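Local coordinates for protein putative glycosidase ph117-related (Bacteroides thetaiotaomicron, PDB 5A7V) that probably acts as a family GH130 glycoside hydrolase or phosphorylase on mannose-containing oligosaccharides, and binds mannose units in the pocket of its propeller-shaped catalytic domain, at residues 208-213 with 217-222; 103-108 with 339-344; 62-67 with 138-143. All coordinates share one frame; numbering follows the deposited sequence.

Interaction 1 (208-213 with 217-222). With SO4 (sulfate ion), chain J.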
ATOM      1  N   LEU A 208      -9.863  -0.172   7.740  1.00  8.61           N
ATOM      2  CA  LEU A 208     -10.513   1.110   7.979  1.00  9.62           C
ATOM      3  C   LEU A 208      -9.985   1.814   9.235  1.00  9.54           C
ATOM      4  O   LEU A 208      -9.918   1.162  10.312  1.00 10.60           O
ATOM      5  CB  LEU A 208     -12.024   0.905   8.087  1.00 10.67           C
ATOM      6  CG  LEU A 208     -12.873   2.144   8.313  1.00 11.21           C
ATOM      7  CD1 LEU A 208     -12.783   3.076   7.097  1.00 11.83           C
ATOM      8  CD2 LEU A 208     -14.309   1.752   8.553  1.00 13.12           C
ATOM      9  N   THR A 209      -9.731   3.105   9.116  1.00  9.01           N
ATOM     10  CA  THR A 209      -9.210   3.971  10.180  1.00  9.71           C
ATOM     11  C   THR A 209      -9.975   5.288  10.214  1.00  9.76           C
ATOM     12  O   THR A 209     -10.747   5.614   9.284  1.00 10.81           O
ATOM     13  CB  THR A 209      -7.706   4.288   9.954  1.00 10.43           C
ATOM     14  OG1 THR A 209      -7.564   5.159   8.794  1.00 10.52           O
ATOM     15  CG2 THR A 209      -6.871   3.049   9.777  1.00 10.72           C
ATOM     16  N   GLU A 210      -9.739   6.054  11.282  1.00  9.98           N
ATOM     17  CA  GLU A 210     -10.281   7.385  11.456  1.00 10.94           C
ATOM     18  C   GLU A 210      -9.296   8.205  12.269  1.00 10.60           C
ATOM     19  O   GLU A 210      -8.637   7.658  13.158  1.00 12.70           O
ATOM     20  CB  GLU A 210     -11.655   7.339  12.173  1.00 12.70           C
ATOM     21  CG  GLU A 210     -12.371   8.671  12.299  1.00 16.47           C
ATOM     22  CD  GLU A 210     -13.716   8.603  13.026  1.00 18.26           C
ATOM     23  OE1 GLU A 210     -13.978   7.561  13.661  1.00 19.82           O
ATOM     24  OE2 GLU A 210     -14.485   9.628  12.949  1.00 22.77           O
ATOM     25  N   VAL A 211      -9.228   9.505  12.001  1.00 11.53           N
ATOM     26  CA  VAL A 211      -8.449  10.419  12.841  1.00 11.77           C
ATOM     27  C   VAL A 211      -9.337  10.838  14.025  1.00 13.73           C
ATOM     28  O   VAL A 211     -10.359  11.481  13.822  1.00 16.76           O
ATOM     29  CB  VAL A 211      -7.890  11.623  12.085  1.00 12.69           C
ATOM     30  CG1 VAL A 211      -7.082  12.541  13.023  1.00 14.47           C
ATOM     31  CG2 VAL A 211      -6.998  11.160  10.937  1.00 13.57           C
ATOM     32  N   VAL A 212      -8.901  10.482  15.236  1.00 14.04           N
ATOM     33  CA  VAL A 212      -9.591  10.751  16.486  1.00 15.81           C
ATOM     34  C   VAL A 212      -8.589  11.472  17.402  1.00 16.21           C
ATOM     35  O   VAL A 212      -7.499  10.973  17.647  1.00 16.19           O
ATOM     36  CB  VAL A 212     -10.067   9.440  17.149  1.00 17.60           C
ATOM     37  CG1 VAL A 212     -10.789   9.728  18.448  1.00 20.59           C
ATOM     38  CG2 VAL A 212     -10.951   8.621  16.214  1.00 18.86           C
ATOM     39  N   ASN A 213      -8.961  12.648  17.894  1.00 17.56           N
ATOM     40  CA  ASN A 213      -8.086  13.470  18.726  0.50 18.72           C
ATOM     41  C   ASN A 213      -6.690  13.597  18.109  1.00 17.88           C
ATOM     42  O   ASN A 213      -5.668  13.502  18.782  1.00 19.21           O
ATOM     43  CB  ASN A 213      -8.024  12.894  20.149  0.50 20.71           C
ATOM     44  CG  ASN A 213      -9.370  12.941  20.867  0.50 24.38           C
ATOM     45  OD1 ASN A 213     -10.225  13.785  20.575  0.50 28.15           O
ATOM     46  ND2 ASN A 213      -9.570  12.021  21.800  0.50 26.33           N
ATOM     47  N   VAL A 217      -6.403   6.026  13.954  1.00 10.98           N
ATOM     48  CA  VAL A 217      -6.568   4.747  14.663  1.00 10.74           C
ATOM     49  C   VAL A 217      -7.595   3.887  13.908  1.00 10.22           C
ATOM     50  O   VAL A 217      -8.483   4.398  13.189  1.00 11.51           O
ATOM     51  CB  VAL A 217      -7.029   4.922  16.140  1.00 11.85           C
ATOM     52  CG1 VAL A 217      -5.922   5.596  16.931  1.00 13.41           C
ATOM     53  CG2 VAL A 217      -8.348   5.690  16.256  1.00 12.51           C
ATOM     54  N   ILE A 218      -7.467   2.572  14.086  1.00  9.64           N
ATOM     55  CA  ILE A 218      -8.403   1.605  13.509  1.00 10.71           C
ATOM     56  C   ILE A 218      -9.825   1.923  13.969  1.00 10.85           C
ATOM     57  O   ILE A 218     -10.022   2.223  15.177  1.00 12.00           O
ATOM     58  CB  ILE A 218      -7.938   0.174  13.791  1.00 10.77           C
ATOM     59  CG1 ILE A 218      -6.656  -0.103  12.985  1.00 10.63           C
ATOM     60  CG2 ILE A 218      -9.022  -0.847  13.525  1.00 11.49           C
ATOM     61  CD1 ILE A 218      -5.953  -1.394  13.351  1.00 11.58           C
ATOM     62  N   LYS A 219     -10.815   1.812  13.087  1.00 10.32           N
ATOM     63  CA  LYS A 219     -12.205   2.180  13.342  1.00 11.71           C
ATOM     64  C   LYS A 219     -13.125   1.010  13.145  1.00 13.26           C
ATOM     65  O   LYS A 219     -13.132   0.387  12.093  1.00 13.84           O
ATOM     66  CB  LYS A 219     -12.632   3.322  12.406  1.00 14.51           C
ATOM     67  CG  LYS A 219     -14.088   3.797  12.741  1.00 18.59           C
ATOM     68  CD  LYS A 219     -14.638   4.856  11.855  1.00 20.89           C
ATOM     69  CE  LYS A 219     -16.058   5.206  12.262  1.00 18.57           C
ATOM     70  NZ  LYS A 219     -16.297   5.807  13.611  1.00 19.15           N
ATOM     71  N   LYS A 220     -13.941   0.706  14.152  1.00 14.59           N
ATOM     72  CA  LYS A 220     -15.032  -0.242  13.971  1.00 15.56           C
ATOM     73  C   LYS A 220     -16.257   0.358  13.281  1.00 15.88           C
ATOM     74  O   LYS A 220     -16.566   1.559  13.426  1.00 18.15           O
ATOM     75  CB  LYS A 220     -15.515  -0.762  15.317  1.00 17.01           C
ATOM     76  CG  LYS A 220     -14.498  -1.615  16.018  1.00 18.49           C
ATOM     77  CD  LYS A 220     -15.111  -2.095  17.349  1.00 22.15           C
ATOM     78  CE  LYS A 220     -14.167  -2.941  18.124  1.00 29.47           C
ATOM     79  NZ  LYS A 220     -14.778  -3.247  19.470  1.00 28.90           N
ATOM     80  N   ILE A 221     -16.957  -0.496  12.547  1.00 15.16           N
ATOM     81  CA  ILE A 221     -18.255  -0.130  11.951  1.00 15.28           C
ATOM     82  C   ILE A 221     -19.190  -1.276  12.232  1.00 15.91           C
ATOM     83  O   ILE A 221     -18.842  -2.436  12.030  1.00 15.57           O
ATOM     84  CB  ILE A 221     -18.222   0.081  10.417  1.00 21.72           C
ATOM     85  CG1 ILE A 221     -17.246   1.155  10.025  1.00 27.62           C
ATOM     86  CG2 ILE A 221     -19.636   0.397   9.881  1.00 23.84           C
ATOM     87  CD1 ILE A 221     -17.781   2.566  10.046  1.00 30.50           C
ATOM     88  N   ASP A 222     -20.362  -0.923  12.756  1.00 18.75           N
ATOM     89  CA  ASP A 222     -21.369  -1.913  13.172  1.00 22.07           C
ATOM     90  C   ASP A 222     -20.748  -2.961  14.113  1.00 20.27           C
ATOM     91  O   ASP A 222     -21.046  -4.164  14.070  1.00 22.53           O
ATOM     92  CB  ASP A 222     -22.015  -2.566  11.980  1.00 20.53           C
ATOM     93  CG  ASP A 222     -22.798  -1.568  11.099  1.00 28.58           C
ATOM     94  OD1 ASP A 222     -23.300  -0.535  11.588  1.00 35.30           O
ATOM     95  OD2 ASP A 222     -22.933  -1.829   9.899  1.00 38.32           O
TER
HETATM   96  S   SO4 J1391     -11.732  14.982  17.466  1.00 44.98           S
HETATM   97  O1  SO4 J1391     -10.422  15.709  17.621  1.00 47.16           O
HETATM   98  O2  SO4 J1391     -11.596  13.505  17.436  1.00 33.51           O
HETATM   99  O3  SO4 J1391     -12.386  15.436  16.189  1.00 54.50           O
HETATM  100  O4  SO4 J1391     -12.564  15.331  18.654  1.00 57.37           O
HETATM  101  O   HOH W   1     -11.500  -1.506  10.995  1.00 11.49           O

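Interaction 2 (103-108 with 339-344). With SO4 (sulfate ion), chain G.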
ATOM      1  N   GLY A 103       9.430 -10.875  -8.501  1.00 11.29           N
ATOM      2  CA  GLY A 103       8.973 -11.928  -7.620  1.00 11.88           C
ATOM      3  C   GLY A 103       9.921 -13.090  -7.406  1.00 11.78           C
ATOM      4  O   GLY A 103       9.570 -14.085  -6.743  1.00 12.96           O
ATOM      5  N   HIS A 104      11.140 -12.994  -7.952  1.00 11.24           N
ATOM      6  CA  HIS A 104      12.129 -14.062  -7.844  1.00 12.48           C
ATOM      7  C   HIS A 104      13.216 -13.789  -6.834  1.00 13.38           C
ATOM      8  O   HIS A 104      14.175 -14.568  -6.750  1.00 15.55           O
ATOM      9  CB  HIS A 104      12.758 -14.350  -9.224  1.00 14.61           C
ATOM     10  CG  HIS A 104      11.797 -14.949 -10.190  1.00 19.08           C
ATOM     11  ND1 HIS A 104      12.185 -15.576 -11.325  1.00 31.85           N
ATOM     12  CD2 HIS A 104      10.450 -15.080 -10.135  1.00 23.75           C
ATOM     13  CE1 HIS A 104      11.127 -16.047 -11.962  1.00 28.44           C
ATOM     14  NE2 HIS A 104      10.062 -15.698 -11.291  1.00 27.46           N
ATOM     15  N   ARG A 105      13.079 -12.716  -6.055  1.00 11.90           N
ATOM     16  CA  ARG A 105      14.027 -12.430  -4.973  1.00 12.90           C
ATOM     17  C   ARG A 105      13.385 -12.831  -3.638  1.00 12.71           C
ATOM     18  O   ARG A 105      12.297 -13.424  -3.612  1.00 14.66           O
ATOM     19  CB  ARG A 105      14.381 -10.922  -4.972  1.00 13.52           C
ATOM     20  CG  ARG A 105      14.914 -10.376  -6.293  1.00 13.27           C
ATOM     21  CD  ARG A 105      13.825  -9.881  -7.240  1.00 12.84           C
ATOM     22  NE  ARG A 105      14.450  -9.257  -8.402  1.00 14.31           N
ATOM     23  CZ  ARG A 105      14.945  -8.042  -8.433  1.00 13.70           C
ATOM     24  NH1 ARG A 105      14.785  -7.177  -7.434  1.00 14.33           N
ATOM     25  NH2 ARG A 105      15.631  -7.642  -9.527  1.00 17.22           N
ATOM     26  N   THR A 106      14.049 -12.517  -2.543  1.00 12.49           N
ATOM     27  CA  THR A 106      13.408 -12.650  -1.208  1.00 11.06           C
ATOM     28  C   THR A 106      13.174 -11.235  -0.669  1.00 10.77           C
ATOM     29  O   THR A 106      14.121 -10.399  -0.629  1.00 11.89           O
ATOM     30  CB  THR A 106      14.305 -13.449  -0.225  1.00 12.13           C
ATOM     31  OG1 THR A 106      14.550 -14.759  -0.727  1.00 14.62           O
ATOM     32  CG2 THR A 106      13.608 -13.556   1.138  1.00 11.88           C
ATOM     33  N   SER A 107      11.931 -10.962  -0.264  1.00  9.62           N
ATOM     34  CA  SER A 107      11.544  -9.696   0.326  1.00  9.93           C
ATOM     35  C   SER A 107      11.592  -9.789   1.865  1.00  9.45           C
ATOM     36  O   SER A 107      11.088 -10.745   2.474  1.00 11.22           O
ATOM     37  CB  SER A 107      10.115  -9.333  -0.111  1.00 10.19           C
ATOM     38  OG  SER A 107      10.098  -8.992  -1.520  1.00 10.68           O
ATOM     39  N   ARG A 108      12.167  -8.760   2.449  1.00  9.73           N
ATOM     40  CA  ARG A 108      12.270  -8.585   3.900  1.00  9.68           C
ATOM     41  C   ARG A 108      11.997  -7.108   4.174  1.00  9.86           C
ATOM     42  O   ARG A 108      12.255  -6.254   3.322  1.00 11.81           O
ATOM     43  CB  ARG A 108      13.671  -8.977   4.388  1.00 10.45           C
ATOM     44  CG  ARG A 108      14.044 -10.418   4.066  1.00 10.27           C
ATOM     45  CD  ARG A 108      15.448 -10.803   4.522  1.00 10.89           C
ATOM     46  NE  ARG A 108      15.816 -12.166   4.169  1.00 11.22           N
ATOM     47  CZ  ARG A 108      16.453 -12.556   3.046  1.00 11.39           C
ATOM     48  NH1 ARG A 108      16.659 -11.671   2.060  1.00 11.29           N
ATOM     49  NH2 ARG A 108      16.802 -13.807   2.871  1.00 12.39           N
ATOM     50  N   SER A 339      10.258   4.504 -14.564  1.00 10.99           N
ATOM     51  CA  SER A 339      10.874   3.228 -14.933  0.50 10.97           C
ATOM     52  C   SER A 339      11.804   2.728 -13.836  1.00 10.32           C
ATOM     53  O   SER A 339      12.416   3.533 -13.135  1.00 12.37           O
ATOM     54  CB  SER A 339      11.635   3.355 -16.249  0.50 11.48           C
ATOM     55  OG  SER A 339      11.787   2.040 -16.787  0.50 12.34           O
ATOM     56  N   GLY A 340      11.914   1.415 -13.731  1.00 11.61           N
ATOM     57  CA  GLY A 340      12.733   0.776 -12.689  1.00 10.90           C
ATOM     58  C   GLY A 340      12.648  -0.709 -12.897  1.00 10.15           C
ATOM     59  O   GLY A 340      12.455  -1.202 -14.021  1.00 11.94           O
ATOM     60  N   GLN A 341      12.672  -1.453 -11.796  1.00  9.85           N
ATOM     61  CA  GLN A 341      12.485  -2.881 -11.863  1.00  9.87           C
ATOM     62  C   GLN A 341      11.195  -3.203 -12.600  1.00  9.85           C
ATOM     63  O   GLN A 341      11.146  -4.192 -13.345  1.00 11.51           O
ATOM     64  CB  GLN A 341      12.452  -3.474 -10.425  1.00 10.60           C
ATOM     65  CG  GLN A 341      12.165  -4.967 -10.476  1.00 12.54           C
ATOM     66  CD  GLN A 341      12.130  -5.750  -9.181  1.00 11.73           C
ATOM     67  OE1 GLN A 341      12.153  -6.978  -9.277  1.00 12.46           O
ATOM     68  NE2 GLN A 341      11.996  -5.119  -8.040  1.00 10.71           N
ATOM     69  N   TYR A 342      10.138  -2.445 -12.287  1.00  9.50           N
ATOM     70  CA  TYR A 342       8.898  -2.497 -13.049  1.00  9.75           C
ATOM     71  C   TYR A 342       9.009  -1.438 -14.159  1.00  9.25           C
ATOM     72  O   TYR A 342       8.919  -0.236 -13.908  1.00 10.13           O
ATOM     73  CB  TYR A 342       7.668  -2.269 -12.149  1.00  9.97           C
ATOM     74  CG  TYR A 342       6.350  -2.428 -12.880  1.00  9.81           C
ATOM     75  CD1 TYR A 342       5.796  -3.704 -13.122  1.00  9.72           C
ATOM     76  CD2 TYR A 342       5.680  -1.301 -13.368  1.00  9.82           C
ATOM     77  CE1 TYR A 342       4.625  -3.855 -13.842  1.00  9.95           C
ATOM     78  CE2 TYR A 342       4.494  -1.440 -14.097  1.00  9.40           C
ATOM     79  CZ  TYR A 342       3.973  -2.710 -14.347  1.00  9.52           C
ATOM     80  OH  TYR A 342       2.813  -2.898 -15.062  1.00 10.34           O
ATOM     81  N   VAL A 343       9.295  -1.907 -15.370  1.00 10.42           N
ATOM     82  CA  VAL A 343       9.757  -1.013 -16.435  1.00 10.46           C
ATOM     83  C   VAL A 343       8.720  -0.013 -16.891  1.00  9.85           C
ATOM     84  O   VAL A 343       9.050   1.092 -17.343  1.00 11.66           O
ATOM     85  CB  VAL A 343      10.420  -1.808 -17.597  1.00 12.19           C
ATOM     86  CG1 VAL A 343       9.398  -2.639 -18.306  1.00 12.40           C
ATOM     87  CG2 VAL A 343      11.167  -0.883 -18.551  1.00 15.83           C
ATOM     88  N   ASP A 344       7.448  -0.372 -16.744  1.00 10.77           N
ATOM     89  CA  ASP A 344       6.370   0.504 -17.189  1.00 11.60           C
ATOM     90  C   ASP A 344       6.000   1.616 -16.185  1.00 10.32           C
ATOM     91  O   ASP A 344       5.161   2.454 -16.507  1.00 11.94           O
ATOM     92  CB  ASP A 344       5.140  -0.330 -17.553  1.00 12.39           C
ATOM     93  CG  ASP A 344       5.426  -1.318 -18.713  1.00 12.85           C
ATOM     94  OD1 ASP A 344       5.864  -0.861 -19.787  1.00 16.06           O
ATOM     95  OD2 ASP A 344       5.216  -2.565 -18.560  1.00 15.49           O
TER
HETATM   96  S   SO4 G1388      15.532 -16.406 -11.604  1.00 54.93           S
HETATM   97  O1  SO4 G1388      14.894 -16.832 -10.302  1.00 46.56           O
HETATM   98  O2  SO4 G1388      15.663 -17.631 -12.424  1.00 63.52           O
HETATM   99  O3  SO4 G1388      16.810 -15.765 -11.220  1.00 37.49           O
HETATM  100  O4  SO4 G1388      14.803 -15.305 -12.378  1.00 43.25           O
HETATM  101  O   HOH W   2      10.344  -8.218  -7.576  1.00 13.23           O

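Interaction 3 (62-67 with 138-143)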
ATOM      1  N   CYS A  62      20.659 -14.434   7.420  1.00 12.38           N
ATOM      2  CA  CYS A  62      19.318 -14.888   7.124  1.00 12.32           C
ATOM      3  C   CYS A  62      19.134 -16.217   7.866  1.00 12.91           C
ATOM      4  O   CYS A  62      19.873 -17.190   7.649  1.00 14.53           O
ATOM      5  CB  CYS A  62      19.124 -15.089   5.611  1.00 13.20           C
ATOM      6  SG  CYS A  62      17.573 -15.932   5.225  1.00 14.02           S
ATOM      7  N   PRO A  63      18.095 -16.297   8.728  1.00 12.73           N
ATOM      8  CA  PRO A  63      17.901 -17.540   9.478  1.00 13.55           C
ATOM      9  C   PRO A  63      17.391 -18.694   8.649  1.00 15.28           C
ATOM     10  O   PRO A  63      17.449 -19.838   9.107  1.00 17.35           O
ATOM     11  CB  PRO A  63      16.871 -17.154  10.583  1.00 13.85           C
ATOM     12  CG  PRO A  63      16.118 -16.019   9.949  1.00 13.97           C
ATOM     13  CD  PRO A  63      17.120 -15.261   9.120  1.00 12.80           C
ATOM     14  N   MET A  64      16.897 -18.399   7.433  1.00 16.10           N
ATOM     15  CA  MET A  64      16.572 -19.458   6.479  1.00 18.99           C
ATOM     16  C   MET A  64      17.749 -20.006   5.718  1.00 20.49           C
ATOM     17  O   MET A  64      17.912 -21.231   5.627  1.00 29.48           O
ATOM     18  CB  MET A  64      15.485 -18.977   5.529  1.00 21.25           C
ATOM     19  CG  MET A  64      14.205 -18.747   6.273  1.00 22.21           C
ATOM     20  SD  MET A  64      13.635 -20.164   7.278  1.00 26.56           S
ATOM     21  CE  MET A  64      13.316 -21.665   6.350  1.00 34.91           C
ATOM     22  N   THR A  65      18.566 -19.096   5.211  1.00 20.10           N
ATOM     23  CA  THR A  65      19.722 -19.393   4.370  1.00 22.02           C
ATOM     24  C   THR A  65      20.921 -19.912   5.222  1.00 19.98           C
ATOM     25  O   THR A  65      21.796 -20.614   4.704  1.00 20.88           O
ATOM     26  CB  THR A  65      20.212 -18.088   3.617  1.00 21.39           C
ATOM     27  OG1 THR A  65      19.135 -17.413   2.959  1.00 32.85           O
ATOM     28  CG2 THR A  65      21.132 -18.448   2.540  1.00 29.49           C
ATOM     29  N   GLN A  66      20.983 -19.429   6.474  1.00 18.35           N
ATOM     30  CA  GLN A  66      22.146 -19.639   7.359  1.00 18.53           C
ATOM     31  C   GLN A  66      23.415 -19.036   6.798  1.00 19.40           C
ATOM     32  O   GLN A  66      24.464 -19.618   6.852  1.00 21.68           O
ATOM     33  CB  GLN A  66      22.302 -21.112   7.748  1.00 18.55           C
ATOM     34  CG  GLN A  66      21.036 -21.699   8.381  1.00 22.36           C
ATOM     35  CD  GLN A  66      21.177 -23.179   8.670  1.00 32.27           C
ATOM     36  OE1 GLN A  66      20.625 -24.029   7.959  1.00 52.45           O
ATOM     37  NE2 GLN A  66      21.941 -23.493   9.683  1.00 39.60           N
ATOM     38  N   ASP A  67      23.294 -17.841   6.249  1.00 20.44           N
ATOM     39  CA  ASP A  67      24.480 -17.081   5.786  0.50 19.95           C
ATOM     40  C   ASP A  67      24.063 -15.645   5.605  1.00 18.23           C
ATOM     41  O   ASP A  67      22.856 -15.303   5.665  1.00 16.85           O
ATOM     42  CB  ASP A  67      25.109 -17.617   4.463  0.50 23.17           C
ATOM     43  CG  ASP A  67      26.628 -17.211   4.272  0.50 26.32           C
ATOM     44  OD1 ASP A  67      27.276 -16.466   5.085  0.50 20.57           O
ATOM     45  OD2 ASP A  67      27.167 -17.625   3.235  0.50 31.51           O
ATOM     46  N   LEU A 138       4.623 -21.031   3.672  1.00 13.65           N
ATOM     47  CA  LEU A 138       3.917 -19.974   2.941  1.00 12.70           C
ATOM     48  C   LEU A 138       4.810 -18.778   2.561  1.00 12.11           C
ATOM     49  O   LEU A 138       4.418 -18.002   1.675  1.00 12.17           O
ATOM     50  CB  LEU A 138       2.719 -19.464   3.793  1.00 12.07           C
ATOM     51  CG  LEU A 138       1.807 -20.561   4.330  1.00 14.02           C
ATOM     52  CD1 LEU A 138       0.655 -19.948   5.108  1.00 15.46           C
ATOM     53  CD2 LEU A 138       1.240 -21.456   3.233  1.00 17.07           C
ATOM     54  N   GLU A 139       5.997 -18.642   3.189  1.00 13.09           N
ATOM     55  CA  GLU A 139       6.822 -17.432   3.021  1.00 14.59           C
ATOM     56  C   GLU A 139       8.215 -17.719   2.446  1.00 13.43           C
ATOM     57  O   GLU A 139       8.978 -16.776   2.274  1.00 14.14           O
ATOM     58  CB  GLU A 139       7.018 -16.760   4.408  1.00 14.39           C
ATOM     59  CG  GLU A 139       5.704 -16.158   4.930  1.00 12.07           C
ATOM     60  CD  GLU A 139       5.834 -15.532   6.298  1.00 12.49           C
ATOM     61  OE1 GLU A 139       6.933 -15.558   6.890  1.00 12.94           O
ATOM     62  OE2 GLU A 139       4.790 -14.988   6.748  1.00 12.78           O
ATOM     63  N   TRP A 140       8.571 -18.977   2.242  1.00 13.54           N
ATOM     64  CA  TRP A 140       9.901 -19.308   1.712  0.50 15.15           C
ATOM     65  C   TRP A 140       9.745 -19.824   0.263  1.00 14.00           C
ATOM     66  O   TRP A 140       8.926 -20.712   0.017  1.00 15.08           O
ATOM     67  CB  TRP A 140      10.620 -20.348   2.581  0.50 17.53           C
ATOM     68  CG  TRP A 140      12.100 -20.412   2.233  0.50 18.91           C
ATOM     69  CD1 TRP A 140      12.730 -21.462   1.629  0.50 22.42           C
ATOM     70  CD2 TRP A 140      13.102 -19.367   2.324  0.50 19.04           C
ATOM     71  NE1 TRP A 140      14.043 -21.161   1.371  0.50 19.05           N
ATOM     72  CE2 TRP A 140      14.276 -19.879   1.786  0.50 18.12           C
ATOM     73  CE3 TRP A 140      13.166 -18.136   2.910  0.50 12.91           C
ATOM     74  CZ2 TRP A 140      15.447 -19.137   1.746  0.50 21.06           C
ATOM     75  CZ3 TRP A 140      14.260 -17.344   2.703  0.50 13.86           C
ATOM     76  CH2 TRP A 140      15.399 -17.865   2.222  0.50 19.63           C
ATOM     77  N   PRO A 141      10.509 -19.289  -0.693  1.00 14.14           N
ATOM     78  CA  PRO A 141      11.615 -18.337  -0.554  1.00 13.79           C
ATOM     79  C   PRO A 141      11.325 -16.872  -0.836  1.00 13.62           C
ATOM     80  O   PRO A 141      12.238 -16.035  -0.777  1.00 16.70           O
ATOM     81  CB  PRO A 141      12.586 -18.832  -1.595  1.00 15.61           C
ATOM     82  CG  PRO A 141      11.678 -19.266  -2.699  1.00 18.15           C
ATOM     83  CD  PRO A 141      10.478 -19.885  -2.028  1.00 18.16           C
ATOM     84  N   GLY A 142      10.084 -16.541  -1.147  1.00 12.52           N
ATOM     85  CA  GLY A 142       9.774 -15.202  -1.597  1.00 12.50           C
ATOM     86  C   GLY A 142       9.717 -14.149  -0.508  1.00 11.00           C
ATOM     87  O   GLY A 142       9.917 -12.960  -0.725  1.00 11.96           O
ATOM     88  N   GLY A 143       9.417 -14.583   0.724  1.00 12.17           N
ATOM     89  CA  GLY A 143       9.400 -13.666   1.882  1.00 11.74           C
ATOM     90  C   GLY A 143       8.102 -12.917   2.080  1.00 10.18           C
ATOM     91  O   GLY A 143       7.010 -13.465   1.839  1.00 11.48           O
TER

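Interaction 1 (208-213 with 217-222)
Glu210 and Lys219 meet through a salt bridge, Lys219 NZ lying 2.9 Å from Glu210 OE1 and 36° out of the carboxylate plane. Lys219 runs straight as far as CE and bends only at its last torsion (chi4 64°), which folds NZ onto the oxygen while CD and CE pass beside it. Glu210, extended beyond CG, crosses this chain at a slant. Toward the other end of the pair, Leu208 CD2 presses against Ile221 CG1 at 3.3 Å, tighter than ordinary van der Waals packing. Near the turn, Val212 CG2 touches Val217 CG2 at 3.9 Å, the two valines set roughly at right angles. These side chains are carried by a beta hairpin, strands 205-212 and 215-218, at the periphery of the five-bladed beta-propeller of the GH130 family. Glu210 and Val217 form the antiparallel hydrogen-bonded pair: Glu210 N reaches Val217 O at 2.8 Å and Val217 N returns to Glu210 O at 2.9 Å. Thr209 and Ile218 make the adjoining non-hydrogen-bonded pair, and beyond it Lys219 N binds Leu208 O at 3.0 Å. Just past the end of strand 215-218, a water lies 2.7 Å from Lys219 O and also meets Leu208 O. Thr209 OG1 is hydrogen-bonded to Gln216 NE2 within the hairpin and to Ala277 O of the parallel strand 270-280, whose Tyr279 makes a cation-pi contact with Lys219. At the turn, Asn213 N holds O2 of a sulfate, probably from the crystallisation liquor, at 2.8 Å.

Interaction 2 (103-108 with 339-344)
Gln341 lays its amide oxygen over the guanidinium of Arg105, joining two loops on the mannose-binding side of the GH130 five-bladed propeller. The loop 339-344 leaves helix 335-338 at Ser339, two residues before this glutamine. With CG anti to the backbone N (chi1 176°) and the chain straight beyond it, Gln341 extends toward Arg105, which approaches from the opposite direction. OE1 sits above the centre of the guanidinium face, 3.1 Å from Arg105 CZ, and the two planes are inclined by 30°. The oxygen rests against the flat cationic face and is not hydrogen-bonded to it; the N-H groups of Arg105 point to other acceptors: NH1 to the carboxylates of Glu95 and Asp75, NH2 to Val100 O. Gln341 NE2 is bound by Asp367 O and Glu95 OE1, which fixes the turn of the amide. Gln341 OE1 accepts from a water at 2.8 Å, and that water takes the N-H of Gly103 N at 3.0 Å; Gly103 itself touches bound mannose. Next in the chain, Tyr342 lines the mannose pocket, its backbone paired with Ala366 and its OH hydrogen-bonded to Asn304 O.

Interaction 3 (62-67 with 138-143)
Met64 turns CG away from its carbonyl carbon (chi1 -66°), and Trp140 sets CG anti to its backbone N (chi1 -166°); with these torsions the two chains slide past each other in opposite directions. Trp140 is modelled in two conformers, and what follows holds for one of them. Met64 CB lies 3.5 Å from the centroid of the six-membered ring and 14° off its normal, a CH-pi contact over the face. Two more bends in the methionine chain leave SD above the same face but farther off, 5.3 Å from the centroid, a long Met-aromatic contact. Cys62 SG approaches the far corner of the indole obliquely, 4.2 Å from Trp140 CH2, where Thr65 OG1 also arrives at 3.8 Å. The sulfur of Cys62 accepts from Thr65 N at 3.3 Å, and Gln66 N closes the turn on Cys62 O at 2.8 Å. The opposite face of the indole is covered by its own neighbour, Pro141 CB, 3.9 Å above the ring plane and over its centre, the peptide between them being cis. Pro130 and Asn132, from the preceding loop, touch Trp140 and Met64 respectively. The contact thus joins the turn linking strands 60-62 and 67-69 to the exit of helix 136-139, just before strand 143-151 begins and pairs with strand 157-164.

Interactions 2 and 3 are neighbours and interaction 1 stands apart, its centre about 33 Å from that of interaction 2 and on the other side of the chain's centre. The segments of interactions 2 and 3 alternate along the chain and touch: Thr106 OG1 lies 2.6 Å from Pro141 O, a probable hydrogen bond, and Ser107 N probably bonds Gly142 O. All three contacts are partly buried, but their chemistry differs. Interaction 1 is a local hairpin held by backbone ladder and salt bridge; interaction 2 joins distant loops near the sugar through an amide oxygen laid over a guanidinium face, with a water bridge beside it; interaction 3, farther out, rests on apolar and sulfur contacts with an indole.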